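Local coordinates for DNA endonuclease i-cvui (Chlorella vulgaris, PDB 5A77), which probably acts as a LAGLIDADG homing endonuclease, cutting double-stranded DNA at a specific target in the course of intron homing, at residues B[14-19]-B[96-101]. Numbering follows the deposited sequence.
Sequences WLAGFV and PYLQLK. With nucleotides of chain F.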
ATOM      1  N   TRP B  14       2.843 -10.902   2.694  1.00 40.48           N
ATOM      2  CA  TRP B  14       1.734 -10.108   2.173  1.00 40.48           C
ATOM      3  C   TRP B  14       1.553  -8.855   3.021  1.00 39.46           C
ATOM      4  O   TRP B  14       1.457  -7.750   2.493  1.00 38.62           O
ATOM      5  CB  TRP B  14       0.423 -10.923   2.144  1.00 41.46           C
ATOM      6  CG  TRP B  14      -0.781 -10.098   1.743  1.00 39.64           C
ATOM      7  CD1 TRP B  14      -1.260  -9.907   0.477  1.00 38.32           C
ATOM      8  CD2 TRP B  14      -1.647  -9.347   2.621  1.00 36.96           C
ATOM      9  NE1 TRP B  14      -2.361  -9.083   0.510  1.00 38.04           N
ATOM     10  CE2 TRP B  14      -2.617  -8.734   1.795  1.00 35.83           C
ATOM     11  CE3 TRP B  14      -1.691  -9.148   4.000  1.00 41.18           C
ATOM     12  CZ2 TRP B  14      -3.623  -7.918   2.334  1.00 35.78           C
ATOM     13  CZ3 TRP B  14      -2.697  -8.340   4.525  1.00 36.14           C
ATOM     14  CH2 TRP B  14      -3.647  -7.734   3.689  1.00 36.08           C
ATOM     15  N   LEU B  15       1.508  -9.034   4.338  1.00 41.31           N
ATOM     16  CA  LEU B  15       1.309  -7.917   5.259  1.00 41.17           C
ATOM     17  C   LEU B  15       2.484  -6.947   5.222  1.00 38.85           C
ATOM     18  O   LEU B  15       2.303  -5.727   5.277  1.00 38.31           O
ATOM     19  CB  LEU B  15       1.095  -8.421   6.686  1.00 39.46           C
ATOM     20  CG  LEU B  15       0.797  -7.272   7.647  1.00 40.56           C
ATOM     21  CD1 LEU B  15      -0.368  -6.451   7.112  1.00 39.96           C
ATOM     22  CD2 LEU B  15       0.513  -7.778   9.059  1.00 43.81           C
ATOM     23  N   ALA B  16       3.691  -7.483   5.128  1.00 35.02           N
ATOM     24  CA  ALA B  16       4.830  -6.623   4.932  1.00 39.20           C
ATOM     25  C   ALA B  16       4.599  -5.821   3.664  1.00 38.07           C
ATOM     26  O   ALA B  16       4.822  -4.602   3.630  1.00 36.98           O
ATOM     27  CB  ALA B  16       6.112  -7.428   4.845  1.00 45.20           C
ATOM     28  N   GLY B  17       4.129  -6.511   2.628  1.00 39.18           N
ATOM     29  CA  GLY B  17       3.829  -5.874   1.364  1.00 36.56           C
ATOM     30  C   GLY B  17       2.860  -4.728   1.565  1.00 37.18           C
ATOM     31  O   GLY B  17       3.007  -3.664   0.968  1.00 38.56           O
ATOM     32  N   PHE B  18       1.888  -4.938   2.444  1.00 36.45           N
ATOM     33  CA  PHE B  18       0.828  -3.964   2.660  1.00 35.33           C
ATOM     34  C   PHE B  18       1.319  -2.758   3.457  1.00 36.16           C
ATOM     35  O   PHE B  18       1.029  -1.608   3.110  1.00 35.14           O
ATOM     36  CB  PHE B  18      -0.345  -4.638   3.366  1.00 34.83           C
ATOM     37  CG  PHE B  18      -1.660  -4.000   3.097  1.00 36.73           C
ATOM     38  CD1 PHE B  18      -2.313  -4.213   1.883  1.00 40.83           C
ATOM     39  CD2 PHE B  18      -2.270  -3.208   4.059  1.00 39.65           C
ATOM     40  CE1 PHE B  18      -3.558  -3.639   1.632  1.00 41.72           C
ATOM     41  CE2 PHE B  18      -3.519  -2.626   3.820  1.00 43.01           C
ATOM     42  CZ  PHE B  18      -4.159  -2.837   2.600  1.00 46.48           C
ATOM     43  N   VAL B  19       2.066  -3.024   4.524  1.00 35.63           N
ATOM     44  CA  VAL B  19       2.620  -1.959   5.352  1.00 39.51           C
ATOM     45  C   VAL B  19       3.592  -1.060   4.551  1.00 42.67           C
ATOM     46  O   VAL B  19       3.547   0.169   4.671  1.00 43.81           O
ATOM     47  CB  VAL B  19       3.333  -2.543   6.596  1.00 38.02           C
ATOM     48  CG1 VAL B  19       4.052  -1.451   7.372  1.00 38.36           C
ATOM     49  CG2 VAL B  19       2.321  -3.255   7.488  1.00 43.26           C
ATOM     50  N   PRO B  96      11.942  -9.368   8.335  1.00 47.18           N
ATOM     51  CA  PRO B  96      12.587 -10.043   7.200  1.00 45.31           C
ATOM     52  C   PRO B  96      11.978  -9.704   5.829  1.00 48.34           C
ATOM     53  O   PRO B  96      12.613  -9.976   4.803  1.00 48.01           O
ATOM     54  CB  PRO B  96      12.374 -11.530   7.510  1.00 47.67           C
ATOM     55  CG  PRO B  96      12.129 -11.589   8.979  1.00 51.64           C
ATOM     56  CD  PRO B  96      11.371 -10.342   9.286  1.00 47.90           C
ATOM     57  N   TYR B  97      10.785  -9.118   5.803  1.00 42.78           N
ATOM     58  CA  TYR B  97      10.131  -8.841   4.526  1.00 42.78           C
ATOM     59  C   TYR B  97       9.909  -7.360   4.249  1.00 42.62           C
ATOM     60  O   TYR B  97       9.651  -6.985   3.113  1.00 45.87           O
ATOM     61  CB  TYR B  97       8.789  -9.565   4.444  1.00 42.10           C
ATOM     62  CG  TYR B  97       8.851 -11.005   4.873  1.00 44.17           C
ATOM     63  CD1 TYR B  97       9.434 -11.964   4.059  1.00 44.60           C
ATOM     64  CD2 TYR B  97       8.333 -11.407   6.099  1.00 43.86           C
ATOM     65  CE1 TYR B  97       9.496 -13.285   4.452  1.00 46.88           C
ATOM     66  CE2 TYR B  97       8.391 -12.722   6.500  1.00 43.94           C
ATOM     67  CZ  TYR B  97       8.971 -13.657   5.673  1.00 46.69           C
ATOM     68  OH  TYR B  97       9.030 -14.972   6.067  1.00 52.03           O
ATOM     69  N   LEU B  98       9.994  -6.509   5.260  1.00 40.08           N
ATOM     70  CA  LEU B  98       9.840  -5.091   4.981  1.00 42.89           C
ATOM     71  C   LEU B  98      10.987  -4.593   4.100  1.00 48.53           C
ATOM     72  O   LEU B  98      12.170  -4.723   4.440  1.00 49.56           O
ATOM     73  CB  LEU B  98       9.776  -4.273   6.261  1.00 39.88           C
ATOM     74  CG  LEU B  98       8.483  -4.297   7.068  1.00 41.09           C
ATOM     75  CD1 LEU B  98       8.645  -3.388   8.274  1.00 41.85           C
ATOM     76  CD2 LEU B  98       7.298  -3.870   6.228  1.00 40.25           C
ATOM     77  N   GLN B  99      10.639  -4.033   2.955  1.00 45.83           N
ATOM     78  CA  GLN B  99      11.662  -3.474   2.093  1.00 47.12           C
ATOM     79  C   GLN B  99      11.721  -1.972   2.308  1.00 43.56           C
ATOM     80  O   GLN B  99      12.728  -1.445   2.765  1.00 50.44           O
ATOM     81  CB  GLN B  99      11.389  -3.823   0.623  1.00 47.38           C
ATOM     82  CG  GLN B  99      12.585  -4.483  -0.082  1.00 53.51           C
ATOM     83  CD  GLN B  99      12.891  -5.870   0.465  1.00 52.33           C
ATOM     84  OE1 GLN B  99      11.984  -6.652   0.736  1.00 53.98           O
ATOM     85  NE2 GLN B  99      14.169  -6.175   0.636  1.00 58.78           N
ATOM     86  N   LEU B 100      10.619  -1.291   2.023  1.00 42.42           N
ATOM     87  CA  LEU B 100      10.570   0.165   2.076  1.00 43.86           C
ATOM     88  C   LEU B 100      10.736   0.780   3.455  1.00 45.61           C
ATOM     89  O   LEU B 100      11.301   1.871   3.586  1.00 48.03           O
ATOM     90  CB  LEU B 100       9.251   0.657   1.484  1.00 44.43           C
ATOM     91  CG  LEU B 100       9.115   0.316   0.012  1.00 46.56           C
ATOM     92  CD1 LEU B 100       7.897   1.000  -0.567  1.00 48.89           C
ATOM     93  CD2 LEU B 100      10.392   0.749  -0.710  1.00 44.73           C
ATOM     94  N   LYS B 101      10.234   0.103   4.482  1.00 44.87           N
ATOM     95  CA  LYS B 101      10.153   0.728   5.792  1.00 43.04           C
ATOM     96  C   LYS B 101      10.977   0.006   6.859  1.00 41.15           C
ATOM     97  O   LYS B 101      10.746   0.190   8.053  1.00 38.62           O
ATOM     98  CB  LYS B 101       8.683   0.827   6.209  1.00 42.65           C
ATOM     99  CG  LYS B 101       7.838   1.617   5.211  1.00 42.97           C
ATOM    100  CD  LYS B 101       6.455   1.914   5.745  1.00 44.84           C
ATOM    101  CE  LYS B 101       5.973   3.306   5.331  1.00 44.46           C
ATOM    102  NZ  LYS B 101       5.829   3.479   3.875  1.00 47.08           N
TER
ATOM    103  OP3  DG F   1       3.537   6.575   3.126  1.00 57.82           O
ATOM    104  P    DG F   1       2.607   5.418   3.206  1.00 60.78           P
ATOM    105  OP1  DG F   1       1.758   5.461   1.989  1.00 57.82           O
ATOM    106  OP2  DG F   1       3.416   4.207   3.480  1.00 56.86           O
ATOM    107  O5'  DG F   1       1.665   5.594   4.486  1.00 56.74           O
ATOM    108  C5'  DG F   1       0.469   6.397   4.414  1.00 54.93           C
ATOM    109  C4'  DG F   1       0.760   7.779   4.958  1.00 50.00           C
ATOM    110  O4'  DG F   1      -0.461   8.537   5.155  1.00 46.26           O
ATOM    111  C3'  DG F   1       1.480   7.791   6.292  1.00 48.00           C
ATOM    112  O3'  DG F   1       2.500   8.711   6.191  1.00 50.62           O
ATOM    113  C2'  DG F   1       0.399   8.256   7.279  1.00 45.18           C
ATOM    114  C1'  DG F   1      -0.384   9.200   6.400  1.00 45.09           C
ATOM    115  N9   DG F   1      -1.747   9.484   6.828  1.00 42.15           N
ATOM    116  C8   DG F   1      -2.749   8.576   7.086  1.00 41.72           C
ATOM    117  N7   DG F   1      -3.892   9.141   7.379  1.00 41.20           N
ATOM    118  C5   DG F   1      -3.632  10.503   7.282  1.00 41.35           C
ATOM    119  C6   DG F   1      -4.482  11.611   7.485  1.00 41.96           C
ATOM    120  O6   DG F   1      -5.667  11.614   7.805  1.00 44.74           O
ATOM    121  N1   DG F   1      -3.819  12.814   7.287  1.00 40.96           N
ATOM    122  C2   DG F   1      -2.506  12.935   6.936  1.00 41.27           C
ATOM    123  N2   DG F   1      -2.045  14.184   6.781  1.00 43.35           N
ATOM    124  N3   DG F   1      -1.695  11.905   6.742  1.00 41.97           N
ATOM    125  C4   DG F   1      -2.323  10.726   6.935  1.00 39.95           C
TER
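The Tyr97 ring carries the CB of its neighbour Pro96 over the centre of one face, while its own CB meets Ala16 CB at 3.4 Å. With CG anti to the carbonyl carbon (chi1 -46°), the ring leads away from 14-19 to pack on Gln9, Phe12 and Ala13, earlier on the same helix. In 14-19, the CH2 corner of Trp14 sits above one face of Phe18, displaced toward its rim. Leu98 reaches in with CD2 alone, which lies 3.7 Å from Ala16 O and 4.2 Å from Val19 CB. Helix 6-22 bears the LAGLIDADG motif, here read as LAGFVDADG, and pairs with its counterpart in the second subunit; the 96-101 loop lies against it just before helix 102-114. Asp20 accepts a hydrogen bond from Gln99 N. Lys101 CD passes 3.6 Å from Val19 O, the chain bends at chi3 and chi4 (63°), and NZ donates a 2.6 Å hydrogen bond to OP2 of the 5'-terminal DG1 of chain F, with a near-tetrahedral CE-NZ-OP2 angle of about 106°. An alanine at Lys101 would probably leave this phosphate oxygen without its ammonium partner and open a gap beside Val19 O, where the methylene chain now passes. A bound magnesium ion lies about 6 Å from the Lys101 side chain.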